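Local coordinates for 3'3'-cGAMP-specific phosphodiesterase 3 (Vibrio cholerae O1 biovar El Tor str. N16961, PDB 5Z7C), which is a mainly helical protein of the HD-domain family, with two HD-family regions along one chain, at residues 46-51 against 257-262; 404-409 against 445-450; 170-175 against 183-188; 153-158 against 166-171. The protein carries 2 engineered substitutions. All coordinates share one frame; numbering follows the deposited sequence.

Interaction 1 of 4, residues 46-51 against 257-262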
loop_
_atom_site.group_PDB
_atom_site.type_symbol
_atom_site.label_atom_id
_atom_site.label_comp_id
_atom_site.label_asym_id
_atom_site.label_seq_id
_atom_site.Cartn_x
_atom_site.Cartn_y
_atom_site.Cartn_z
ATOM N N ARG A 46 -3.437 7.849 11.392
ATOM C CA ARG A 46 -3.165 8.539 12.635
ATOM C C ARG A 46 -2.081 9.579 12.534
ATOM O O ARG A 46 -2.162 10.592 13.175
ATOM C CB ARG A 46 -2.877 7.550 13.732
ATOM C CG ARG A 46 -4.108 6.824 14.176
ATOM C CD ARG A 46 -3.865 5.922 15.353
ATOM N NE ARG A 46 -2.738 5.049 15.125
ATOM C CZ ARG A 46 -2.837 3.811 14.681
ATOM N NH1 ARG A 46 -4.011 3.288 14.421
ATOM N NH2 ARG A 46 -1.754 3.102 14.497
ATOM N N CYS A 47 -1.057 9.326 11.751
ATOM C CA CYS A 47 -0.026 10.314 11.575
ATOM C C CYS A 47 -0.597 11.505 10.915
ATOM O O CYS A 47 -0.229 12.610 11.209
ATOM C CB CYS A 47 1.080 9.800 10.693
ATOM S SG CYS A 47 1.970 8.380 11.401
ATOM N N CYS A 48 -1.472 11.270 9.970
ATOM C CA CYS A 48 -2.032 12.362 9.225
ATOM C C CYS A 48 -2.761 13.240 10.163
ATOM O O CYS A 48 -2.665 14.437 10.110
ATOM C CB CYS A 48 -3.040 11.832 8.239
ATOM S SG CYS A 48 -3.145 12.912 6.775
ATOM N N TRP A 49 -3.522 12.619 11.013
ATOM C CA TRP A 49 -4.271 13.357 11.941
ATOM C C TRP A 49 -3.377 14.123 12.877
ATOM O O TRP A 49 -3.626 15.271 13.133
ATOM C CB TRP A 49 -5.144 12.386 12.693
ATOM C CG TRP A 49 -5.818 12.973 13.804
ATOM C CD1 TRP A 49 -5.360 13.053 15.042
ATOM C CD2 TRP A 49 -7.086 13.593 13.798
ATOM N NE1 TRP A 49 -6.252 13.673 15.836
ATOM C CE2 TRP A 49 -7.331 14.023 15.085
ATOM C CE3 TRP A 49 -8.043 13.826 12.826
ATOM C CZ2 TRP A 49 -8.483 14.671 15.435
ATOM C CZ3 TRP A 49 -9.173 14.465 13.174
ATOM C CH2 TRP A 49 -9.391 14.883 14.461
ATOM N N ILE A 50 -2.349 13.492 13.414
ATOM C CA ILE A 50 -1.418 14.198 14.256
ATOM C C ILE A 50 -0.675 15.259 13.500
ATOM O O ILE A 50 -0.572 16.364 13.939
ATOM C CB ILE A 50 -0.400 13.226 14.831
ATOM C CG1 ILE A 50 -1.091 12.205 15.706
ATOM C CG2 ILE A 50 0.636 13.929 15.656
ATOM C CD1 ILE A 50 -0.244 11.061 16.023
ATOM N N GLY A 51 -0.143 14.916 12.353
ATOM C CA GLY A 51 0.625 15.857 11.582
ATOM C C GLY A 51 -0.118 17.054 11.084
ATOM O O GLY A 51 0.424 18.115 11.007
ATOM N N GLN A 257 -12.659 9.004 8.354
ATOM C CA GLN A 257 -13.541 10.051 7.898
ATOM C C GLN A 257 -13.155 11.421 8.398
ATOM O O GLN A 257 -13.213 12.378 7.671
ATOM C CB GLN A 257 -14.989 9.741 8.232
ATOM C CG GLN A 257 -15.417 8.335 7.866
ATOM C CD GLN A 257 -15.505 8.100 6.377
ATOM O OE1 GLN A 257 -16.589 8.005 5.814
ATOM N NE2 GLN A 257 -14.361 7.985 5.732
ATOM N N ARG A 258 -12.756 11.522 9.645
ATOM C CA ARG A 258 -12.353 12.795 10.218
ATOM C C ARG A 258 -11.134 13.416 9.593
ATOM O O ARG A 258 -11.020 14.609 9.516
ATOM C CB ARG A 258 -12.126 12.674 11.705
ATOM C CG ARG A 258 -12.911 11.615 12.365
ATOM C CD ARG A 258 -13.180 11.977 13.770
ATOM N NE ARG A 258 -13.866 10.888 14.427
ATOM C CZ ARG A 258 -14.420 10.990 15.617
ATOM N NH1 ARG A 258 -14.363 12.128 16.269
ATOM N NH2 ARG A 258 -15.023 9.952 16.146
ATOM N N VAL A 259 -10.196 12.602 9.184
ATOM C CA VAL A 259 -8.995 13.104 8.587
ATOM C C VAL A 259 -9.323 13.797 7.299
ATOM O O VAL A 259 -8.650 14.712 6.886
ATOM C CB VAL A 259 -7.979 12.005 8.398
ATOM C CG1 VAL A 259 -6.802 12.514 7.695
ATOM C CG2 VAL A 259 -7.556 11.528 9.702
ATOM N N MET A 260 -10.389 13.333 6.682
ATOM C CA MET A 260 -10.851 13.784 5.392
ATOM C C MET A 260 -11.196 15.242 5.485
ATOM O O MET A 260 -10.978 16.005 4.578
ATOM C CB MET A 260 -12.105 13.017 5.020
ATOM C CG MET A 260 -11.928 11.792 4.181
ATOM S SD MET A 260 -11.004 12.137 2.750
ATOM C CE MET A 260 -12.254 12.064 1.610
ATOM N N ASN A 261 -11.754 15.603 6.618
ATOM C CA ASN A 261 -12.179 16.941 6.900
ATOM C C ASN A 261 -11.063 17.900 7.187
ATOM O O ASN A 261 -11.292 19.067 7.306
ATOM C CB ASN A 261 -13.172 16.931 8.043
ATOM C CG ASN A 261 -14.473 16.265 7.681
ATOM O OD1 ASN A 261 -14.959 16.399 6.584
ATOM N ND2 ASN A 261 -15.044 15.548 8.610
ATOM N N LEU A 262 -9.875 17.399 7.410
ATOM C CA LEU A 262 -8.751 18.263 7.696
ATOM C C LEU A 262 -8.143 19.140 6.629
ATOM O O LEU A 262 -7.788 20.263 6.929
ATOM C CB LEU A 262 -7.668 17.489 8.399
ATOM C CG LEU A 262 -8.124 16.887 9.706
ATOM C CD1 LEU A 262 -6.990 16.178 10.333
ATOM C CD2 LEU A 262 -8.634 17.936 10.593
#

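Interaction 2 of 4, residues 404-409 against 445-450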
loop_
_atom_site.group_PDB
_atom_site.type_symbol
_atom_site.label_atom_id
_atom_site.label_comp_id
_atom_site.label_asym_id
_atom_site.label_seq_id
_atom_site.Cartn_x
_atom_site.Cartn_y
_atom_site.Cartn_z
ATOM N N THR A 404 -16.563 -8.967 -7.619
ATOM C CA THR A 404 -15.852 -9.827 -6.714
ATOM C C THR A 404 -15.800 -11.206 -7.256
ATOM O O THR A 404 -14.813 -11.907 -7.114
ATOM C CB THR A 404 -16.509 -9.852 -5.377
ATOM O OG1 THR A 404 -16.557 -8.530 -4.883
ATOM C CG2 THR A 404 -15.716 -10.643 -4.427
ATOM N N ARG A 405 -16.903 -11.626 -7.827
ATOM C CA ARG A 405 -16.942 -12.943 -8.384
ATOM C C ARG A 405 -15.995 -13.099 -9.543
ATOM O O ARG A 405 -15.320 -14.096 -9.622
ATOM C CB ARG A 405 -18.361 -13.307 -8.777
ATOM C CG ARG A 405 -19.011 -14.199 -7.765
ATOM C CD ARG A 405 -20.446 -13.858 -7.558
ATOM N NE ARG A 405 -21.097 -13.490 -8.796
ATOM C CZ ARG A 405 -22.054 -12.585 -8.881
ATOM N NH1 ARG A 405 -22.462 -11.964 -7.798
ATOM N NH2 ARG A 405 -22.598 -12.299 -10.044
ATOM N N ILE A 406 -15.949 -12.136 -10.441
ATOM C CA ILE A 406 -15.047 -12.276 -11.542
ATOM C C ILE A 406 -13.620 -12.304 -11.079
ATOM O O ILE A 406 -12.893 -13.197 -11.413
ATOM C CB ILE A 406 -15.198 -11.099 -12.455
ATOM C CG1 ILE A 406 -16.614 -11.051 -12.973
ATOM C CG2 ILE A 406 -14.263 -11.184 -13.618
ATOM C CD1 ILE A 406 -16.838 -10.015 -13.992
ATOM N N ILE A 407 -13.216 -11.311 -10.328
ATOM C CA ILE A 407 -11.845 -11.197 -9.932
ATOM C C ILE A 407 -11.458 -12.377 -9.104
ATOM O O ILE A 407 -10.362 -12.861 -9.187
ATOM C CB ILE A 407 -11.623 -9.894 -9.190
ATOM C CG1 ILE A 407 -11.718 -8.758 -10.177
ATOM C CG2 ILE A 407 -10.282 -9.839 -8.542
ATOM C CD1 ILE A 407 -11.643 -7.467 -9.572
ATOM N N THR A 408 -12.361 -12.813 -8.263
ATOM C CA THR A 408 -12.077 -13.915 -7.380
ATOM C C THR A 408 -11.843 -15.186 -8.159
ATOM O O THR A 408 -10.953 -15.956 -7.864
ATOM C CB THR A 408 -13.211 -14.095 -6.416
ATOM O OG1 THR A 408 -14.404 -14.339 -7.162
ATOM C CG2 THR A 408 -13.387 -12.852 -5.638
ATOM N N THR A 409 -12.649 -15.382 -9.180
ATOM C CA THR A 409 -12.545 -16.542 -10.014
ATOM C C THR A 409 -11.194 -16.541 -10.671
ATOM O O THR A 409 -10.559 -17.549 -10.766
ATOM C CB THR A 409 -13.643 -16.510 -11.060
ATOM O OG1 THR A 409 -14.886 -16.782 -10.424
ATOM C CG2 THR A 409 -13.439 -17.545 -12.109
ATOM N N PRO A 445 -20.180 -19.824 -10.916
ATOM C CA PRO A 445 -20.275 -20.660 -12.086
ATOM C C PRO A 445 -20.752 -19.906 -13.296
ATOM O O PRO A 445 -20.921 -20.509 -14.325
ATOM C CB PRO A 445 -21.331 -21.651 -11.671
ATOM C CG PRO A 445 -22.219 -20.905 -10.835
ATOM C CD PRO A 445 -21.455 -19.813 -10.187
ATOM N N GLU A 446 -20.970 -18.611 -13.202
ATOM C CA GLU A 446 -21.302 -17.880 -14.393
ATOM C C GLU A 446 -19.971 -17.475 -14.922
ATOM O O GLU A 446 -19.762 -17.319 -16.106
ATOM C CB GLU A 446 -22.131 -16.672 -14.048
ATOM C CG GLU A 446 -22.569 -15.908 -15.237
ATOM C CD GLU A 446 -23.424 -14.752 -14.863
ATOM O OE1 GLU A 446 -23.633 -14.541 -13.662
ATOM O OE2 GLU A 446 -23.894 -14.051 -15.771
ATOM N N CYS A 447 -19.062 -17.344 -13.984
ATOM C CA CYS A 447 -17.744 -16.908 -14.249
ATOM C C CYS A 447 -16.962 -18.093 -14.650
ATOM O O CYS A 447 -16.240 -18.051 -15.617
ATOM C CB CYS A 447 -17.167 -16.311 -12.985
ATOM S SG CYS A 447 -17.922 -14.789 -12.597
ATOM N N PHE A 448 -17.111 -19.176 -13.916
ATOM C CA PHE A 448 -16.359 -20.355 -14.259
ATOM C C PHE A 448 -16.587 -20.746 -15.686
ATOM O O PHE A 448 -15.685 -21.151 -16.362
ATOM C CB PHE A 448 -16.726 -21.528 -13.406
ATOM C CG PHE A 448 -16.186 -22.796 -13.930
ATOM C CD1 PHE A 448 -14.943 -23.229 -13.558
ATOM C CD2 PHE A 448 -16.895 -23.535 -14.837
ATOM C CE1 PHE A 448 -14.436 -24.379 -14.061
ATOM C CE2 PHE A 448 -16.385 -24.683 -15.336
ATOM C CZ PHE A 448 -15.156 -25.101 -14.948
ATOM N N ALA A 449 -17.807 -20.634 -16.151
ATOM C CA ALA A 449 -18.084 -20.956 -17.520
ATOM C C ALA A 449 -17.416 -19.974 -18.423
ATOM O O ALA A 449 -16.849 -20.330 -19.429
ATOM C CB ALA A 449 -19.543 -20.916 -17.743
ATOM N N ALA A 450 -17.513 -18.716 -18.064
ATOM C CA ALA A 450 -16.927 -17.671 -18.865
ATOM C C ALA A 450 -15.434 -17.840 -18.918
ATOM O O ALA A 450 -14.829 -17.570 -19.924
ATOM C CB ALA A 450 -17.284 -16.346 -18.320
#

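Interaction 3 of 4, residues 170-175 against 183-188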
loop_
_atom_site.group_PDB
_atom_site.type_symbol
_atom_site.label_atom_id
_atom_site.label_comp_id
_atom_site.label_asym_id
_atom_site.label_seq_id
_atom_site.Cartn_x
_atom_site.Cartn_y
_atom_site.Cartn_z
ATOM N N GLY A 170 10.542 15.786 1.418
ATOM C CA GLY A 170 9.759 15.843 2.610
ATOM C C GLY A 170 9.097 14.537 2.755
ATOM O O GLY A 170 8.363 14.330 3.673
ATOM N N ILE A 171 9.335 13.661 1.811
ATOM C CA ILE A 171 9.164 12.253 2.019
ATOM C C ILE A 171 10.621 11.839 2.072
ATOM O O ILE A 171 10.998 10.957 2.795
ATOM C CB ILE A 171 8.483 11.613 0.842
ATOM C CG1 ILE A 171 7.018 11.977 0.861
ATOM C CG2 ILE A 171 8.544 10.163 0.950
ATOM C CD1 ILE A 171 6.256 11.389 -0.236
ATOM N N HIS A 172 11.430 12.495 1.272
ATOM C CA HIS A 172 12.839 12.223 1.134
ATOM C C HIS A 172 13.666 12.451 2.362
ATOM O O HIS A 172 14.609 11.742 2.608
ATOM C CB HIS A 172 13.394 13.081 0.035
ATOM C CG HIS A 172 14.834 12.834 -0.247
ATOM N ND1 HIS A 172 15.293 12.464 -1.488
ATOM C CD2 HIS A 172 15.919 12.904 0.548
ATOM C CE1 HIS A 172 16.599 12.315 -1.444
ATOM N NE2 HIS A 172 17.005 12.588 -0.224
ATOM N N SER A 173 13.297 13.452 3.135
ATOM C CA SER A 173 14.040 13.855 4.301
ATOM C C SER A 173 13.348 13.420 5.553
ATOM O O SER A 173 13.586 13.949 6.594
ATOM C CB SER A 173 14.227 15.343 4.311
ATOM O OG SER A 173 15.105 15.736 3.291
ATOM N N LEU A 174 12.527 12.412 5.455
ATOM C CA LEU A 174 11.736 12.013 6.571
ATOM C C LEU A 174 12.647 11.642 7.690
ATOM O O LEU A 174 12.377 11.910 8.823
ATOM C CB LEU A 174 10.928 10.803 6.174
ATOM C CG LEU A 174 10.039 10.110 7.178
ATOM C CD1 LEU A 174 8.992 11.035 7.612
ATOM C CD2 LEU A 174 9.431 8.913 6.628
ATOM N N ASP A 175 13.750 11.014 7.360
ATOM C CA ASP A 175 14.584 10.379 8.348
ATOM C C ASP A 175 15.766 11.212 8.777
ATOM O O ASP A 175 16.651 10.742 9.441
ATOM C CB ASP A 175 15.010 9.022 7.859
ATOM C CG ASP A 175 13.922 8.013 7.978
ATOM O OD1 ASP A 175 13.428 7.816 9.083
ATOM O OD2 ASP A 175 13.540 7.411 6.977
ATOM N N ARG A 183 19.649 10.239 8.351
ATOM C CA ARG A 183 20.018 9.933 7.000
ATOM C C ARG A 183 18.965 10.334 5.993
ATOM O O ARG A 183 17.861 10.544 6.394
ATOM C CB ARG A 183 20.183 8.429 7.026
ATOM C CG ARG A 183 20.882 7.907 8.253
ATOM C CD ARG A 183 20.588 6.449 8.457
ATOM N NE ARG A 183 21.516 5.789 9.360
ATOM C CZ ARG A 183 22.837 5.789 9.218
ATOM N NH1 ARG A 183 23.418 6.441 8.226
ATOM N NH2 ARG A 183 23.578 5.152 10.100
ATOM N N PRO A 184 19.306 10.450 4.736
ATOM C CA PRO A 184 20.620 10.105 4.245
ATOM C C PRO A 184 21.554 11.264 4.089
ATOM O O PRO A 184 22.665 11.037 3.688
ATOM C CB PRO A 184 20.296 9.614 2.857
ATOM C CG PRO A 184 19.227 10.476 2.465
ATOM C CD PRO A 184 18.356 10.564 3.638
ATOM N N GLU A 185 21.105 12.480 4.296
ATOM C CA GLU A 185 21.951 13.618 4.037
ATOM C C GLU A 185 22.531 14.311 5.246
ATOM O O GLU A 185 23.301 15.234 5.099
ATOM C CB GLU A 185 21.198 14.641 3.224
ATOM C CG GLU A 185 21.087 14.338 1.786
ATOM C CD GLU A 185 20.169 15.292 1.112
ATOM O OE1 GLU A 185 19.091 15.543 1.655
ATOM O OE2 GLU A 185 20.514 15.805 0.047
ATOM N N GLN A 186 22.162 13.886 6.430
ATOM C CA GLN A 186 22.678 14.518 7.603
ATOM C C GLN A 186 22.382 16.006 7.662
ATOM O O GLN A 186 23.224 16.795 8.024
ATOM C CB GLN A 186 24.157 14.280 7.654
ATOM C CG GLN A 186 24.510 12.960 8.239
ATOM C CD GLN A 186 24.437 11.858 7.237
ATOM O OE1 GLN A 186 24.922 11.986 6.127
ATOM N NE2 GLN A 186 23.832 10.761 7.622
ATOM N N ARG A 187 21.169 16.371 7.296
ATOM C CA ARG A 187 20.667 17.711 7.451
ATOM C C ARG A 187 20.363 17.985 8.883
ATOM O O ARG A 187 19.971 17.095 9.613
ATOM C CB ARG A 187 19.382 17.867 6.687
ATOM C CG ARG A 187 19.539 17.959 5.227
ATOM C CD ARG A 187 18.207 18.053 4.597
ATOM N NE ARG A 187 18.311 17.908 3.172
ATOM C CZ ARG A 187 18.458 18.921 2.349
ATOM N NH1 ARG A 187 18.498 20.139 2.828
ATOM N NH2 ARG A 187 18.559 18.720 1.055
ATOM N N LYS A 188 20.535 19.235 9.301
ATOM C CA LYS A 188 20.279 19.616 10.687
ATOM C C LYS A 188 19.434 20.882 10.789
ATOM O O LYS A 188 19.570 21.799 9.981
ATOM C CB LYS A 188 21.598 19.802 11.442
ATOM C CG LYS A 188 22.756 20.253 10.567
ATOM C CD LYS A 188 24.082 20.132 11.300
ATOM C CE LYS A 188 24.369 18.691 11.686
ATOM N NZ LYS A 188 25.448 18.594 12.708
#

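Interaction 4 of 4, residues 153-158 against 166-171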
loop_
_atom_site.group_PDB
_atom_site.type_symbol
_atom_site.label_atom_id
_atom_site.label_comp_id
_atom_site.label_asym_id
_atom_site.label_seq_id
_atom_site.Cartn_x
_atom_site.Cartn_y
_atom_site.Cartn_z
ATOM N N ARG A 153 12.991 6.463 -3.363
ATOM C CA ARG A 153 11.909 5.725 -3.998
ATOM C C ARG A 153 10.554 6.335 -3.668
ATOM O O ARG A 153 9.678 6.421 -4.529
ATOM C CB ARG A 153 11.939 4.256 -3.572
ATOM C CG ARG A 153 12.780 3.367 -4.475
ATOM C CD ARG A 153 12.271 1.934 -4.466
ATOM N NE ARG A 153 13.361 0.965 -4.529
ATOM C CZ ARG A 153 13.280 -0.278 -4.066
ATOM N NH1 ARG A 153 12.158 -0.711 -3.507
ATOM N NH2 ARG A 153 14.322 -1.093 -4.165
ATOM N N GLY A 154 10.382 6.759 -2.420
ATOM C CA GLY A 154 9.132 7.339 -2.006
ATOM C C GLY A 154 8.956 8.679 -2.645
ATOM O O GLY A 154 7.888 9.038 -3.047
ATOM N N ALA A 155 10.036 9.416 -2.734
ATOM C CA ALA A 155 10.005 10.717 -3.328
ATOM C C ALA A 155 9.588 10.542 -4.750
ATOM O O ALA A 155 8.940 11.381 -5.326
ATOM C CB ALA A 155 11.329 11.332 -3.261
ATOM N N ASP A 156 10.016 9.452 -5.339
ATOM C CA ASP A 156 9.649 9.154 -6.689
ATOM C C ASP A 156 8.194 8.855 -6.868
ATOM O O ASP A 156 7.628 9.185 -7.872
ATOM C CB ASP A 156 10.493 8.031 -7.224
ATOM C CG ASP A 156 11.692 8.524 -7.962
ATOM O OD1 ASP A 156 11.769 9.727 -8.260
ATOM O OD2 ASP A 156 12.564 7.698 -8.259
ATOM N N VAL A 157 7.604 8.189 -5.905
ATOM C CA VAL A 157 6.213 7.900 -5.998
ATOM C C VAL A 157 5.464 9.210 -5.997
ATOM O O VAL A 157 4.541 9.392 -6.751
ATOM C CB VAL A 157 5.786 7.030 -4.842
ATOM C CG1 VAL A 157 4.320 6.908 -4.769
ATOM C CG2 VAL A 157 6.333 5.705 -5.012
ATOM N N ALA A 158 5.867 10.124 -5.146
ATOM C CA ALA A 158 5.131 11.336 -4.985
ATOM C C ALA A 158 5.130 12.074 -6.272
ATOM O O ALA A 158 4.144 12.628 -6.661
ATOM C CB ALA A 158 5.757 12.155 -3.946
ATOM N N ALA A 166 7.758 19.769 -3.036
ATOM C CA ALA A 166 7.802 19.924 -1.627
ATOM C C ALA A 166 7.370 18.656 -0.976
ATOM O O ALA A 166 7.917 18.261 0.014
ATOM C CB ALA A 166 6.930 21.006 -1.241
ATOM N N VAL A 167 6.343 18.033 -1.509
ATOM C CA VAL A 167 5.893 16.769 -0.973
ATOM C C VAL A 167 6.932 15.705 -1.149
ATOM O O VAL A 167 7.193 14.947 -0.270
ATOM C CB VAL A 167 4.608 16.305 -1.653
ATOM C CG1 VAL A 167 4.164 15.010 -1.098
ATOM C CG2 VAL A 167 3.556 17.281 -1.433
ATOM N N ALA A 168 7.503 15.632 -2.321
ATOM C CA ALA A 168 8.502 14.646 -2.594
ATOM C C ALA A 168 9.672 14.906 -1.715
ATOM O O ALA A 168 10.265 14.011 -1.162
ATOM C CB ALA A 168 8.912 14.758 -3.989
ATOM N N GLN A 169 10.006 16.160 -1.593
ATOM C CA GLN A 169 11.078 16.524 -0.748
ATOM C C GLN A 169 10.329 16.670 0.491
ATOM O O GLN A 169 9.494 17.539 0.590
ATOM C CB GLN A 169 11.559 17.875 -1.178
ATOM C CG GLN A 169 12.748 18.319 -0.463
ATOM C CD GLN A 169 13.958 17.629 -0.961
ATOM O OE1 GLN A 169 14.046 17.321 -2.136
ATOM N NE2 GLN A 169 14.904 17.361 -0.073
ATOM N N GLY A 170 10.542 15.786 1.418
ATOM C CA GLY A 170 9.759 15.843 2.610
ATOM C C GLY A 170 9.097 14.537 2.755
ATOM O O GLY A 170 8.363 14.330 3.673
ATOM N N ILE A 171 9.335 13.661 1.811
ATOM C CA ILE A 171 9.164 12.253 2.019
ATOM C C ILE A 171 10.621 11.839 2.072
ATOM O O ILE A 171 10.998 10.957 2.795
ATOM C CB ILE A 171 8.483 11.613 0.842
ATOM C CG1 ILE A 171 7.018 11.977 0.861
ATOM C CG2 ILE A 171 8.544 10.163 0.950
ATOM C CD1 ILE A 171 6.256 11.389 -0.236
#

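Interaction 1 of 4, residues 46-51 against 257-262
The six-membered half of the W49 indole fits into a corner formed by R258, V259 and L262, and this is where the two segments pack most closely. With CG anti to the backbone N (chi1 171°), the ring reaches out from helix 43-56 toward the end of helix 255-260. L262 brings CD1 to 3.6 Å from W49 CE3, its side chain running at about a right angle to that of the tryptophan. V259 CG2 lies at the ring edge, near the indole plane, 3.9 Å from W49 CE3. Its other methyl, CG1, turns to C48 and stands 3.8 Å from C48 SG, a small apolar group that suits a buried helix face. The contact joins helix 43-56 to helix 255-260 and the loop that follows it, some 200 residues further along this mainly helical chain, and F69 of helix 62-73 touches both C48 and V259. The indole N-H is not wasted in this buried place, for NE1 bonds to the backbone O of F246. Toward solvent the packing thins: only the root of R258 takes part, CB lying 3.8 Å from W49 CZ3, while the extended chain carries the guanidinium away to a salt bridge with D254.

Interaction 2 of 4, residues 404-409 against 445-450
This is a helix-to-helix packing contact centred on a single cysteine: C447, in the first turn of helix 446-456, sets its side chain against R405, I406 and T409 of helix 397-416. The axes of the two short segments approach to 9.5 Å and make an angle of 49°. C447 SG lies beside the backbone N of its own residue and comes to 4.0 Å from I406 CG1, touching the backbone between R405 and I406 as well. A slim, apolar sulfhydryl suits a place close against a main chain. Its CB meets T409, with T409 OG1 3.5 Å from C447 CB. That hydroxyl does not spend its hydrogen across the interface. It donates instead to R405 O, 2.8 Å from T409 OG1, tilted 28° from the carbonyl plane; the backbone N of T409 reaches the same oxygen from the opposite face. Polar but satisfied within its own helix, T409 can therefore show carbon and oxygen alike to an apolar neighbour. The two helices belong to the C-terminal part of the chain, around the second HD-family region, and I406 and T409 also rest on I308 of helix 297-311. At the outer margin the contact is electrostatic and loose. R405 NH2 and E446 OE1 are 4.4 Å apart, beyond a salt bridge, and the bent arginine chain has a long, weak ion pair with D444 instead, the residue just ahead of P445. On the other flank F448 turns its ring away, to L432 and M435 of helix 428-437.

Interaction 3 of 4, residues 170-175 against 183-188
Van der Waals contacts between H172 and P184 begin the meeting of these two loop segments, which lie in the same long connection between helices 165-168 and 194-211. H172 has CG anti to the backbone N (chi1 -177°), which swings the imidazole out to P184, whose CG lies 4.1 Å from H172 NE2. The peptide bond between R183 and P184 is cis, a geometry proline accepts more readily than other residues. The G-R-P sequence ending at P184 probably corresponds to the GYP signature of HD-GYP domains, with R183 in place of the tyrosine. A carbon-to-carbonyl contact follows at the other end of the loops, D175 CB standing 3.5 Å from R183 O while the carboxylate leads away toward R150, a long and weak ion pair. The polar part is built mostly within 183-188. R187 NE donates to E185 OE1 at 2.9 Å in a salt bridge, with an N-H...O angle of 149°; the oxygen is met from above the carboxylate plane, 49° out of it. Opposite charges two residues apart can thus join over an irregular backbone. Across the contact the polar groups are merely neighbours: E185 OE1 is 4.1 Å from H172 NE2, and S173 OG is 3.9 Å from R187 NE. S173, small enough for the buried turn from I171 to L174, also touches S196 of helix 194-211. Q144 of helix 141-160 bonds to P184 O and C151 of that helix touches H172, so the loops rest on both helices.

Interaction 4 of 4, residues 153-158 against 166-171
After a short link, the short helix 165-168 packs back against the end of helix 141-160, and the small residues A155, A158 and A168 meet where the two come together. The nearest CA atoms, those of A155 and A168, are only 4.3 Å apart, a closeness that alanine permits because its side chain ends at CB. Each of the two sets its methyl by the other's carbonyl: A155 CB is 3.6 Å from A168 O, and A168 CB lies equally near A155 O. One turn on, A158 CB is 3.8 Å from I171 CD1 and also touches A168. I171 is the large residue of the group. Its CG1 branch carries CD1 to A158, while CG2 settles on the backbone of the first helix, 3.9 Å from G154 C. Glycine at 154 leaves room there, since a CB would point toward I171 CG2. V167 CG1 closes the edge, 4.3 Å from A158 CB. Everything that touches is buried and essentially apolar, as befits packing inside the first HD-family region. Around it, V167 leans on D67 and T71 of helix 62-73, I171 on L74 just beyond that helix, and V157, a neighbour on helix 141-160, on I286 of helix 273-290.

How the interactions relate
Interactions 1 and 4 are the buried contacts, both apolar, but one fills its space with an indole and branched side chains and the other with alanines that let backbones draw close. Both lean on helix 62-73. Interactions 2 and 3 are partly buried, and charged groups appear at their margins: a distant arginine-glutamate pair in the former, in the latter a salt bridge within one of its segments, 183-188. Interactions 3 and 4 share G170 and I171, so the chain passes directly from helix packing into loop packing, and H172 CB rests 4.3 Å from A155 CB. Interaction 2 stands apart in the second HD-family region, its centre about 39 Å from that of interaction 4.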